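Local coordinates for DNA repair protein rhp9/CRB2 (Schizosaccharomyces pombe, PDB 2FHD) that probably reads the methylation state of a histone H4 lysine through its tandem tudor domains in the response to damaged DNA, at residues Ser21-Ala26 against Val124-Ile129; Asp68-Thr73 against Arg130-Arg135. All coordinates share one frame; numbering follows the deposited sequence.

Contact 1: Ser21-Ala26 against Val124-Ile129; sequences SFYYPA and VAPVNI
The backbone carbonyl of Val-124 takes the shortest polar bond here, Tyr-23 N to Val-124 O at 2.8 Å, and the return bond, Val-124 N to Tyr-23 O, measures 2.9 Å. Together they make one antiparallel hydrogen-bonded pair, a single bridge between Tyr-23 of strand 23-32 and Val-124, two residues ahead of the short helix 126-129. Beyond it Ala-125 takes the N-cap position, its O accepting from Ile-129 N, and the helix turns back over the side chain of Tyr-23. That ring carries most of the apolar contact. Its CG stands anti to the carbonyl carbon (chi1 -78°), and Ile-129 lies across one face: CG1 sits 3.9 Å from the centroid of the Tyr-23 ring, a CH-pi contact only 22° off the normal, while CG2 reaches 3.9 Å from Tyr-23 CZ at the phenol end. Pro-126 meets the same ring obliquely, its CA 4.1 Å from Tyr-23 CE1. The proline ring also rests against the backbone ahead of Tyr-23, Pro-126 CD lying 3.6 Å from Ser-21 O. Phe-22 turns its edge to the peptide joining Val-124 and Ala-125; Ala-125 CA lies obliquely to the ring, 3.8 Å from Phe-22 CD1. On the same chain the Phe-22 ring meets Tyr-123 edge-to-face. Tyr-19 of the second subunit packs on Ser-21 and Pro-126. The arrangement is an interdomain junction of tandem tudor domains, an isolated beta bridge and a one-turn helix of the second SH3-like unit docked on a strand of the first.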
# COMPACT_ATOMS: atom_id res chain seq x y z
N SER A 21 12.40 -2.17 20.01
CA SER A 21 13.37 -2.50 18.94
C SER A 21 13.88 -3.94 19.00
O SER A 21 14.67 -4.28 19.87
CB SER A 21 14.54 -1.49 18.77
OG SER A 21 14.85 -0.76 19.96
N PHE A 22 13.38 -4.77 18.08
CA PHE A 22 13.81 -6.15 17.96
C PHE A 22 13.91 -6.47 16.48
O PHE A 22 13.38 -5.73 15.68
CB PHE A 22 12.81 -7.09 18.66
CG PHE A 22 12.86 -7.03 20.16
CD1 PHE A 22 13.79 -7.80 20.87
CD2 PHE A 22 11.93 -6.25 20.89
CE1 PHE A 22 13.80 -7.77 22.27
CE2 PHE A 22 11.99 -6.19 22.31
CZ PHE A 22 12.91 -6.93 22.98
N TYR A 23 14.62 -7.53 16.12
CA TYR A 23 14.50 -8.19 14.80
C TYR A 23 13.30 -9.13 14.74
O TYR A 23 13.11 -10.00 15.63
CB TYR A 23 15.74 -9.02 14.45
CG TYR A 23 16.91 -8.17 13.97
CD1 TYR A 23 17.57 -7.30 14.86
CD2 TYR A 23 17.33 -8.19 12.65
CE1 TYR A 23 18.61 -6.49 14.47
CE2 TYR A 23 18.39 -7.35 12.22
CZ TYR A 23 19.02 -6.52 13.16
OH TYR A 23 20.08 -5.73 12.82
N TYR A 24 12.51 -8.99 13.70
CA TYR A 24 11.36 -9.88 13.55
C TYR A 24 11.41 -10.60 12.21
O TYR A 24 12.06 -10.10 11.27
CB TYR A 24 10.05 -9.10 13.63
CG TYR A 24 9.71 -8.54 14.99
CD1 TYR A 24 9.07 -9.29 15.95
CD2 TYR A 24 10.02 -7.23 15.30
CE1 TYR A 24 8.78 -8.73 17.23
CE2 TYR A 24 9.72 -6.67 16.50
CZ TYR A 24 9.11 -7.41 17.48
OH TYR A 24 8.81 -6.76 18.70
N PRO A 25 10.64 -11.70 12.08
CA PRO A 25 10.45 -12.38 10.75
C PRO A 25 9.81 -11.43 9.70
O PRO A 25 8.86 -10.72 9.99
CB PRO A 25 9.52 -13.57 11.11
CG PRO A 25 9.78 -13.86 12.59
CD PRO A 25 9.91 -12.42 13.16
N ALA A 26 10.32 -11.43 8.47
CA ALA A 26 9.72 -10.57 7.47
C ALA A 26 10.03 -11.28 6.16
O ALA A 26 10.79 -12.28 6.13
CB ALA A 26 10.38 -9.26 7.53
N VAL A 124 14.20 -11.40 17.98
CA VAL A 124 15.61 -11.43 18.36
C VAL A 124 16.11 -10.08 18.80
O VAL A 124 15.86 -9.06 18.15
CB VAL A 124 16.53 -12.04 17.25
CG1 VAL A 124 17.88 -12.46 17.88
CG2 VAL A 124 15.90 -13.26 16.64
N ALA A 125 16.81 -10.06 19.94
CA ALA A 125 17.40 -8.86 20.39
C ALA A 125 18.55 -8.50 19.46
O ALA A 125 19.38 -9.35 19.11
CB ALA A 125 17.87 -9.01 21.79
N PRO A 126 18.63 -7.22 19.09
CA PRO A 126 19.83 -6.80 18.37
C PRO A 126 21.19 -7.26 19.00
O PRO A 126 22.11 -7.58 18.23
CB PRO A 126 19.70 -5.24 18.36
CG PRO A 126 18.22 -5.00 18.44
CD PRO A 126 17.70 -6.09 19.36
N VAL A 127 21.35 -7.27 20.35
CA VAL A 127 22.64 -7.76 20.91
C VAL A 127 22.88 -9.23 20.62
O VAL A 127 23.98 -9.70 20.53
CB VAL A 127 22.87 -7.54 22.47
CG1 VAL A 127 23.22 -6.14 22.80
CG2 VAL A 127 21.76 -8.09 23.31
N ASN A 128 21.80 -9.98 20.46
CA ASN A 128 21.94 -11.37 20.12
C ASN A 128 22.22 -11.58 18.66
O ASN A 128 22.98 -12.45 18.32
CB ASN A 128 20.73 -12.09 20.60
CG ASN A 128 20.74 -12.20 22.10
OD1 ASN A 128 21.69 -12.76 22.68
ND2 ASN A 128 19.76 -11.62 22.75
N ILE A 129 21.64 -10.74 17.82
CA ILE A 129 21.87 -10.77 16.39
C ILE A 129 23.35 -10.49 16.00
O ILE A 129 23.82 -10.97 14.96
CB ILE A 129 20.88 -9.78 15.61
CG1 ILE A 129 19.51 -10.42 15.44
CG2 ILE A 129 21.49 -9.41 14.21
CD1 ILE A 129 19.50 -11.59 14.36

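Contact 2: Asp68-Thr73 against Arg130-Arg135; sequences DVVQST and RRFQGR
A buried salt bridge beside an aromatic ring ties Asp-68, just ahead of strand 69-72 in the second tudor unit, to the loop that follows helix 126-129. Asp-68 and Arg-135 meet tip to tip, the guanidinium end-on with one terminal nitrogen for each carboxylate oxygen: Arg-135 NH1 to Asp-68 OD2 is 2.9 Å and Arg-135 NH2 to Asp-68 OD1 is 3.0 Å. Both bonds are nearly straight and arrive on the syn side, with the two planes only 12° apart. The arginine chain bends at chi2 and chi3 (both 64°), and its NE is held by a third bond, to Gln-133 O at 2.8 Å, with the donor above that carbonyl's plane. Further bonds run from Arg-135 NH1 to Phe-63 O and from Lys-65 N to Asp-68 OD2, and a water joins Asp-68 OD1 to Arg-131 O, the latter weakly. Phe-132 lies against both charged groups. Over one face of its ring stands Asp-68 CG, 3.8 Å from Phe-132 CZ and offset toward the rim, while Phe-132 CD2 sits 3.4 Å above the guanidinium plane of Arg-135. At the edge of the ring Val-70 CG1 comes to 4.3 Å from Phe-132 CZ, and Val-70 also packs on Val-82, Leu-108 and Ile-122 of the second sheet. An alanine in place of Arg-135 would probably leave the Asp-68 carboxylate without its cationic mate, Gln-133 O without the NE donor and the ring of Phe-132 without the flat group beside it. The arrangement is a bidentate, end-on carboxylate-guanidinium pair, here fastening the loop after helix 126-129 onto the entry to strand 69-72 of the second SH3-like unit.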
# COMPACT_ATOMS: atom_id res chain seq x y z
N ASP A 68 21.90 -20.38 18.90
CA ASP A 68 21.47 -18.99 18.74
C ASP A 68 20.61 -18.69 19.94
O ASP A 68 19.76 -19.54 20.35
CB ASP A 68 20.58 -18.74 17.48
CG ASP A 68 21.34 -18.77 16.18
OD1 ASP A 68 22.60 -18.65 16.12
OD2 ASP A 68 20.65 -18.91 15.13
N VAL A 69 20.78 -17.49 20.48
CA VAL A 69 19.95 -16.99 21.56
C VAL A 69 18.81 -16.15 20.95
O VAL A 69 19.06 -15.10 20.29
CB VAL A 69 20.86 -16.16 22.58
CG1 VAL A 69 20.08 -15.37 23.58
CG2 VAL A 69 21.81 -17.09 23.32
N VAL A 70 17.57 -16.55 21.23
CA VAL A 70 16.41 -15.91 20.69
C VAL A 70 15.30 -15.79 21.73
O VAL A 70 15.38 -16.37 22.81
CB VAL A 70 15.89 -16.73 19.50
CG1 VAL A 70 16.98 -16.89 18.46
CG2 VAL A 70 15.38 -18.14 19.98
N GLN A 71 14.25 -15.05 21.42
CA GLN A 71 13.03 -15.11 22.23
C GLN A 71 11.90 -15.62 21.40
O GLN A 71 12.05 -15.83 20.18
CB GLN A 71 12.75 -13.74 22.79
CG GLN A 71 13.82 -13.48 23.77
CD GLN A 71 14.13 -12.06 24.00
OE1 GLN A 71 13.63 -11.52 24.94
NE2 GLN A 71 14.99 -11.46 23.19
N SER A 72 10.78 -15.90 22.07
CA SER A 72 9.57 -16.31 21.36
C SER A 72 8.42 -15.58 22.05
O SER A 72 8.41 -15.39 23.26
CB SER A 72 9.37 -17.84 21.38
OG SER A 72 8.03 -18.22 21.21
N THR A 73 7.58 -15.06 21.21
CA THR A 73 6.28 -14.50 21.51
C THR A 73 5.30 -15.31 22.49
O THR A 73 4.48 -14.72 23.13
CB THR A 73 5.70 -14.23 20.07
OG1 THR A 73 5.73 -12.83 19.76
CG2 THR A 73 4.46 -14.84 19.82
N ARG A 130 24.08 -9.73 16.81
CA ARG A 130 25.47 -9.42 16.44
C ARG A 130 26.35 -10.66 16.44
O ARG A 130 27.41 -10.73 15.75
CB ARG A 130 26.06 -8.19 17.20
CG ARG A 130 26.10 -8.26 18.67
CD ARG A 130 26.85 -7.03 19.29
NE ARG A 130 28.29 -7.33 19.52
CZ ARG A 130 29.23 -6.62 18.93
NH1 ARG A 130 28.80 -5.64 18.15
NH2 ARG A 130 30.54 -6.88 19.08
N ARG A 131 25.86 -11.71 17.07
CA ARG A 131 26.61 -12.94 17.05
C ARG A 131 26.13 -14.03 16.07
O ARG A 131 26.68 -15.07 15.97
CB ARG A 131 26.88 -13.38 18.48
CG ARG A 131 27.60 -12.14 19.31
CD ARG A 131 29.04 -11.71 18.75
NE ARG A 131 30.12 -12.58 19.22
CZ ARG A 131 30.80 -13.48 18.49
NH1 ARG A 131 30.56 -13.68 17.17
NH2 ARG A 131 31.75 -14.21 19.07
N PHE A 132 25.14 -13.73 15.27
CA PHE A 132 24.76 -14.61 14.20
C PHE A 132 25.83 -14.59 13.11
O PHE A 132 26.00 -13.62 12.41
CB PHE A 132 23.43 -14.14 13.64
CG PHE A 132 22.22 -14.56 14.45
CD1 PHE A 132 22.25 -14.59 15.82
CD2 PHE A 132 21.03 -14.87 13.82
CE1 PHE A 132 21.14 -14.94 16.55
CE2 PHE A 132 19.89 -15.21 14.57
CZ PHE A 132 19.96 -15.22 15.91
N GLN A 133 26.58 -15.66 12.93
CA GLN A 133 27.59 -15.69 11.87
C GLN A 133 26.99 -16.44 10.72
O GLN A 133 26.16 -17.30 10.96
CB GLN A 133 28.81 -16.46 12.39
CG GLN A 133 29.38 -15.88 13.71
CD GLN A 133 29.70 -14.40 13.59
OE1 GLN A 133 29.97 -13.94 12.47
NE2 GLN A 133 29.65 -13.63 14.72
N GLY A 134 27.40 -16.17 9.48
CA GLY A 134 26.87 -16.91 8.34
C GLY A 134 25.40 -16.66 8.01
O GLY A 134 24.80 -17.47 7.25
N ARG A 135 24.82 -15.55 8.51
CA ARG A 135 23.40 -15.21 8.29
C ARG A 135 23.08 -14.04 7.39
O ARG A 135 21.93 -13.63 7.26
CB ARG A 135 22.63 -15.06 9.59
CG ARG A 135 21.69 -16.25 9.78
CD ARG A 135 22.52 -17.61 9.93
NE ARG A 135 23.37 -17.65 11.14
CZ ARG A 135 22.90 -17.89 12.36
NH1 ARG A 135 21.56 -18.07 12.52
NH2 ARG A 135 23.74 -17.90 13.43
O HOH W 1 24.55 -16.86 17.43

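The contacts cross along the chain; their later segments, 124-129 and 130-135, run on directly, and the centres lie 8 Å apart. Contact 1 joins the two tudor units and is partly buried, with backbone bonds and apolar side chains doing the work; contact 2 binds the loop after helix 126-129 to the residues leading into strand 69-72, is mostly buried, and relies on paired charges whose polar ends have several partners. Val-124 connects them: its CG1 lies 4.0 Å from Phe-132 CZ and 3.8 Å from Val-69 O. Residues of both contacts also meet the second subunit, where Arg-130 makes cation-pi contacts with Tyr-24 and Phe-16 of that neighbouring copy.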